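Local coordinates for protein arginine kinase (PDB 4RF6) that catalyses the reversible transfer of a phosphoryl group from ATP to L-arginine, giving phosphoarginine and ADP, with two phosphagen kinase units fused in one chain, at residues Ser239-Ser244 with Leu499-Arg504; Lys491-Thr496 with Leu505-Lys510. All blocks are in the same frame, centred on the assembly; numbering follows the deposited sequence.

Interaction 1: residues Ser239-Ser244 with Leu499-Arg504; sequences SMEKGS and LTRNER
R501, in the first turn of helix 501-516, reaches across to the end of strand 235-242 and lays its guanidinium group against E241 and K242. Its CG stands anti to the backbone N (chi1 170°), and the chain runs extended from CG to NE. This carries the charged end well clear of its own helix. The carbonyl O of K242 sits over one face of the guanidinium, 3.0 Å from R501 NE. The angle is too poor for a hydrogen bond. K242 O lies above the plane, toward its rim, where the carbonyl dipole probably still favours the cation. NE turns instead to E565, its salt-bridge partner in the second repeat.

E241 crosses the R501 side chain at about a right angle. With E241 CG between the backbone N and the carbonyl carbon (chi1 66°), the extended chain carries the carboxylate past R501 NH1. Its CB is 3.7 Å from R501 NH2. OE1 of E241 lies 3.6 Å from R501 NH1, a long salt bridge. That oxygen lies well out of the guanidinium plane, so the attraction is electrostatic, with no N-H directed at it. A water at the guanidinium edge joins the two groups: it accepts from R501 NH1 at 3.3 Å and donates weakly to E241 OE2 at 2.7 Å. OE2 also pairs with R252 of helix 246-264. The acid thus has two arginine partners, which probably favours its charged form.

G243 CA packs 4.2 Å from R501 CD. Behind R501, T500 is the N-cap: its backbone N donates to E503 OE2 at 2.9 Å, and its OG1 weakly accepts from E503 N. This is a capping box at the start of a helix, here at an interface between the tandem phosphagen kinase repeats.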
loop_
_atom_site.group_PDB
_atom_site.type_symbol
_atom_site.label_atom_id
_atom_site.label_comp_id
_atom_site.label_asym_id
_atom_site.label_seq_id
_atom_site.Cartn_x
_atom_site.Cartn_y
_atom_site.Cartn_z
ATOM N N SER A 239 14.962 -0.665 -2.821
ATOM C CA SER A 239 14.012 0.187 -3.519
ATOM C C SER A 239 12.679 -0.548 -3.516
ATOM O O SER A 239 12.629 -1.740 -3.824
ATOM C CB SER A 239 14.475 0.452 -4.948
ATOM O OG SER A 239 13.536 1.240 -5.650
ATOM N N MET A 240 11.603 0.143 -3.148
ATOM C CA MET A 240 10.314 -0.528 -2.997
ATOM C C MET A 240 9.135 0.424 -3.096
ATOM O O MET A 240 9.245 1.610 -2.779
ATOM C CB MET A 240 10.253 -1.283 -1.660
ATOM C CG MET A 240 10.157 -0.391 -0.423
ATOM S SD MET A 240 11.675 0.533 -0.114
ATOM C CE MET A 240 11.254 1.416 1.397
ATOM N N GLU A 241 7.998 -0.105 -3.527
ATOM C CA GLU A 241 6.773 0.674 -3.568
ATOM C C GLU A 241 5.597 -0.279 -3.732
ATOM O O GLU A 241 5.780 -1.466 -4.019
ATOM C CB GLU A 241 6.813 1.683 -4.718
ATOM C CG GLU A 241 6.827 1.042 -6.105
ATOM C CD GLU A 241 7.230 2.019 -7.196
ATOM O OE1 GLU A 241 6.676 1.930 -8.314
ATOM O OE2 GLU A 241 8.117 2.861 -6.934
ATOM N N LYS A 242 4.388 0.227 -3.528
ATOM C CA LYS A 242 3.203 -0.565 -3.824
ATOM C C LYS A 242 3.012 -0.620 -5.335
ATOM O O LYS A 242 3.548 0.221 -6.068
ATOM C CB LYS A 242 1.974 0.019 -3.124
ATOM C CG LYS A 242 1.952 -0.254 -1.616
ATOM C CD LYS A 242 0.669 0.258 -0.964
ATOM C CE LYS A 242 0.696 0.039 0.546
ATOM N NZ LYS A 242 0.797 -1.406 0.904
ATOM N N GLY A 243 2.273 -1.616 -5.810
ATOM C CA GLY A 243 2.024 -1.741 -7.234
ATOM C C GLY A 243 3.019 -2.646 -7.940
ATOM O O GLY A 243 3.730 -3.428 -7.301
ATOM N N SER A 244 3.090 -2.516 -9.262
ATOM C CA SER A 244 3.766 -3.505 -10.101
ATOM C C SER A 244 5.003 -2.992 -10.840
ATOM O O SER A 244 5.677 -3.762 -11.527
ATOM C CB SER A 244 2.770 -4.018 -11.143
ATOM O OG SER A 244 2.218 -2.930 -11.872
ATOM N N LEU A 499 -9.534 3.344 -10.258
ATOM C CA LEU A 499 -8.294 4.103 -10.084
ATOM C C LEU A 499 -7.037 3.248 -10.222
ATOM O O LEU A 499 -6.978 2.123 -9.714
ATOM C CB LEU A 499 -8.267 4.792 -8.712
ATOM C CG LEU A 499 -9.147 6.010 -8.460
ATOM C CD1 LEU A 499 -8.962 6.507 -7.025
ATOM C CD2 LEU A 499 -8.828 7.119 -9.445
ATOM N N THR A 500 -6.031 3.794 -10.907
ATOM C CA THR A 500 -4.699 3.198 -10.924
ATOM C C THR A 500 -3.920 3.750 -9.738
ATOM O O THR A 500 -4.353 4.715 -9.099
ATOM C CB THR A 500 -3.924 3.522 -12.212
ATOM O OG1 THR A 500 -3.661 4.930 -12.272
ATOM C CG2 THR A 500 -4.703 3.089 -13.449
ATOM N N ARG A 501 -2.774 3.148 -9.437
ATOM C CA ARG A 501 -1.971 3.604 -8.309
ATOM C C ARG A 501 -1.608 5.078 -8.428
ATOM O O ARG A 501 -1.782 5.846 -7.474
ATOM C CB ARG A 501 -0.689 2.783 -8.179
ATOM C CG ARG A 501 0.297 3.366 -7.176
ATOM C CD ARG A 501 1.372 2.359 -6.794
ATOM N NE ARG A 501 2.134 2.833 -5.645
ATOM C CZ ARG A 501 3.292 3.481 -5.725
ATOM N NH1 ARG A 501 3.854 3.715 -6.906
ATOM N NH2 ARG A 501 3.894 3.887 -4.620
ATOM N N ASN A 502 -1.100 5.469 -9.593
ATOM C CA ASN A 502 -0.631 6.839 -9.793
ATOM C C ASN A 502 -1.750 7.877 -9.769
ATOM O O ASN A 502 -1.565 8.979 -9.254
ATOM C CB ASN A 502 0.189 6.948 -11.085
ATOM C CG ASN A 502 1.516 6.217 -10.994
ATOM O OD1 ASN A 502 2.067 6.045 -9.907
ATOM N ND2 ASN A 502 2.036 5.784 -12.139
ATOM N N GLU A 503 -2.909 7.533 -10.326
ATOM C CA GLU A 503 -4.077 8.413 -10.227
ATOM C C GLU A 503 -4.437 8.723 -8.773
ATOM O O GLU A 503 -4.637 9.883 -8.401
ATOM C CB GLU A 503 -5.293 7.786 -10.907
ATOM C CG GLU A 503 -5.266 7.749 -12.425
ATOM C CD GLU A 503 -6.534 7.124 -12.990
ATOM O OE1 GLU A 503 -7.365 7.862 -13.555
ATOM O OE2 GLU A 503 -6.700 5.893 -12.849
ATOM N N ARG A 504 -4.533 7.683 -7.950
ATOM C CA ARG A 504 -4.922 7.867 -6.549
ATOM C C ARG A 504 -3.926 8.763 -5.815
ATOM O O ARG A 504 -4.317 9.629 -5.024
ATOM C CB ARG A 504 -5.050 6.518 -5.827
ATOM C CG ARG A 504 -5.508 6.657 -4.378
ATOM C CD ARG A 504 -5.550 5.304 -3.669
ATOM N NE ARG A 504 -6.510 4.400 -4.297
ATOM C CZ ARG A 504 -6.178 3.388 -5.086
ATOM N NH1 ARG A 504 -4.901 3.141 -5.345
ATOM N NH2 ARG A 504 -7.120 2.618 -5.617
HETATM O O HOH W 1 6.764 5.178 -6.603
#

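Interaction 2: residues Lys491-Thr496 with Leu505-Lys510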
loop_
_atom_site.group_PDB
_atom_site.type_symbol
_atom_site.label_atom_id
_atom_site.label_comp_id
_atom_site.label_asym_id
_atom_site.label_seq_id
_atom_site.Cartn_x
_atom_site.Cartn_y
_atom_site.Cartn_z
ATOM N N LYS A 491 -12.216 15.637 -11.432
ATOM C CA LYS A 491 -12.289 15.534 -12.884
ATOM C C LYS A 491 -10.944 15.118 -13.470
ATOM O O LYS A 491 -9.886 15.535 -12.984
ATOM C CB LYS A 491 -12.749 16.860 -13.497
ATOM C CG LYS A 491 -13.113 16.749 -14.973
ATOM C CD LYS A 491 -13.552 18.084 -15.556
ATOM C CE LYS A 491 -13.868 17.932 -17.036
ATOM N NZ LYS A 491 -14.326 19.207 -17.641
ATOM N N GLY A 492 -10.979 14.271 -14.493
ATOM C CA GLY A 492 -9.760 13.877 -15.171
ATOM C C GLY A 492 -9.251 12.511 -14.755
ATOM O O GLY A 492 -8.223 12.050 -15.254
ATOM N N TYR A 493 -9.970 11.860 -13.843
ATOM C CA TYR A 493 -9.548 10.559 -13.348
ATOM C C TYR A 493 -10.654 9.523 -13.498
ATOM O O TYR A 493 -11.794 9.857 -13.802
ATOM C CB TYR A 493 -9.124 10.674 -11.883
ATOM C CG TYR A 493 -7.966 11.616 -11.681
ATOM C CD1 TYR A 493 -6.658 11.178 -11.851
ATOM C CD2 TYR A 493 -8.178 12.946 -11.338
ATOM C CE1 TYR A 493 -5.595 12.035 -11.680
ATOM C CE2 TYR A 493 -7.120 13.810 -11.155
ATOM C CZ TYR A 493 -5.832 13.348 -11.330
ATOM O OH TYR A 493 -4.775 14.203 -11.154
ATOM N N ALA A 494 -10.310 8.258 -13.284
ATOM C CA ALA A 494 -11.325 7.217 -13.168
ATOM C C ALA A 494 -12.130 7.516 -11.909
ATOM O O ALA A 494 -11.819 8.461 -11.167
ATOM C CB ALA A 494 -10.674 5.852 -13.067
ATOM N N LEU A 495 -13.165 6.726 -11.647
ATOM C CA LEU A 495 -13.818 6.830 -10.349
ATOM C C LEU A 495 -13.044 5.907 -9.416
ATOM O O LEU A 495 -12.153 5.185 -9.866
ATOM C CB LEU A 495 -15.300 6.474 -10.442
ATOM C CG LEU A 495 -16.117 7.485 -11.257
ATOM C CD1 LEU A 495 -17.455 6.917 -11.704
ATOM C CD2 LEU A 495 -16.336 8.746 -10.443
ATOM N N THR A 496 -13.351 5.943 -8.123
ATOM C CA THR A 496 -12.632 5.130 -7.139
ATOM C C THR A 496 -12.417 3.643 -7.501
ATOM O O THR A 496 -11.313 3.120 -7.307
ATOM C CB THR A 496 -13.257 5.280 -5.730
ATOM O OG1 THR A 496 -13.076 6.632 -5.280
ATOM C CG2 THR A 496 -12.590 4.359 -4.746
ATOM N N LEU A 505 -2.640 8.547 -6.081
ATOM C CA LEU A 505 -1.583 9.368 -5.501
ATOM C C LEU A 505 -1.653 10.806 -6.016
ATOM O O LEU A 505 -1.406 11.745 -5.263
ATOM C CB LEU A 505 -0.201 8.775 -5.803
ATOM C CG LEU A 505 0.202 7.485 -5.092
ATOM C CD1 LEU A 505 1.457 6.901 -5.718
ATOM C CD2 LEU A 505 0.430 7.735 -3.610
ATOM N N ASP A 506 -1.971 10.977 -7.298
ATOM C CA ASP A 506 -2.104 12.320 -7.871
ATOM C C ASP A 506 -3.272 13.059 -7.232
ATOM O O ASP A 506 -3.173 14.240 -6.916
ATOM C CB ASP A 506 -2.308 12.269 -9.388
ATOM C CG ASP A 506 -1.034 11.942 -10.143
ATOM O OD1 ASP A 506 0.056 11.989 -9.529
ATOM O OD2 ASP A 506 -1.122 11.644 -11.355
ATOM N N ILE A 507 -4.381 12.350 -7.058
ATOM C CA ILE A 507 -5.564 12.912 -6.413
ATOM C C ILE A 507 -5.256 13.364 -4.987
ATOM O O ILE A 507 -5.579 14.490 -4.612
ATOM C CB ILE A 507 -6.730 11.903 -6.424
ATOM C CG1 ILE A 507 -7.282 11.752 -7.842
ATOM C CG2 ILE A 507 -7.827 12.331 -5.463
ATOM C CD1 ILE A 507 -8.105 10.489 -8.068
ATOM N N GLU A 508 -4.626 12.498 -4.195
ATOM C CA GLU A 508 -4.282 12.862 -2.823
ATOM C C GLU A 508 -3.419 14.124 -2.810
ATOM O O GLU A 508 -3.667 15.054 -2.041
ATOM C CB GLU A 508 -3.550 11.727 -2.099
ATOM C CG GLU A 508 -3.313 12.035 -0.622
ATOM C CD GLU A 508 -2.213 11.203 0.015
ATOM O OE1 GLU A 508 -2.121 11.223 1.260
ATOM O OE2 GLU A 508 -1.441 10.548 -0.719
ATOM N N ARG A 509 -2.423 14.157 -3.690
ATOM C CA ARG A 509 -1.491 15.283 -3.764
ATOM C C ARG A 509 -2.199 16.596 -4.098
ATOM O O ARG A 509 -1.950 17.628 -3.468
ATOM C CB ARG A 509 -0.410 14.996 -4.814
ATOM C CG ARG A 509 0.752 15.978 -4.802
ATOM C CD ARG A 509 1.731 15.716 -5.942
ATOM N NE ARG A 509 1.312 16.357 -7.188
ATOM C CZ ARG A 509 0.685 15.728 -8.176
ATOM N NH1 ARG A 509 0.335 16.382 -9.276
ATOM N NH2 ARG A 509 0.409 14.438 -8.064
ATOM N N LYS A 510 -3.086 16.559 -5.087
ATOM C CA LYS A 510 -3.762 17.780 -5.530
ATOM C C LYS A 510 -4.834 18.258 -4.554
ATOM O O LYS A 510 -5.005 19.463 -4.356
ATOM C CB LYS A 510 -4.341 17.608 -6.933
ATOM C CG LYS A 510 -3.318 17.123 -7.945
ATOM C CD LYS A 510 -3.535 17.688 -9.337
ATOM C CE LYS A 510 -4.746 17.096 -10.021
ATOM N NZ LYS A 510 -4.589 17.144 -11.507
HETATM O O HOH W 2 -7.282 16.510 -13.044
#
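The loop between strand 479-488 and helix 501-516 folds back on the helix that follows it, with Y493 as the main point of contact. The Y493 ring lies over I507. CG1 of I507 sits 3.8 Å from the ring centroid, only 9° off the ring normal, which makes a CH-pi contact over the centre of the face. CD1 of the same residue reaches 3.8 Å from Y493 CG. The two side chains run antiparallel, so the isoleucine branch runs beneath the ring toward Y493 CB. With I507 CG1 anti to the carbonyl carbon (chi1 -72°), CG1 and CD1 both lie along the ring.

This strand-to-helix connection belongs to the catalytic C-terminal region of the second phosphagen kinase repeat. There, strand 479-488 is a central strand of an antiparallel sheet. The contact is structural packing away from the annotated sites.

The phenol end of Y493 meets two further residues, one helical turn apart. K510 NZ approaches the rim of the ring, close to the ring plane, and donates a weak hydrogen bond to Y493 OH at 3.0 Å. Bends at chi2 and chi3 of K510 bring the amine round to the phenol. K510 NZ also donates to a water at 3.2 Å. That water donates in turn to the carbonyl O of K491, at 2.8 Å, so a second link ties the lysine to the loop. D506 touches through CB, 3.6 Å from Y493 OH, while its carboxylate pairs with R509 on the same helix. Its OD1 takes a hydrogen bond from R509 NH2 at 2.9 Å as part of a salt bridge. The arginine nitrogen comes from above the carboxylate plane, 45° out of it.

Interactions 1 and 2 use successive parts of helix 501-516, and their centres are 13 Å apart. Interaction 1 links the start of the helix to the first repeat; interaction 2 holds the preceding loop against the next turns within the second repeat. They also touch directly. E503 OE1 lies 3.0 Å from A494 N, a probable hydrogen bond, so the residue that helps cap the helix also holds the loop of interaction 2. L499 CD2 packs 3.7 Å from I507 CD1. On the first-repeat side of interaction 1, the K242 side chain is about 5 Å from that of S129, a predicted ATP-binding residue of the first repeat.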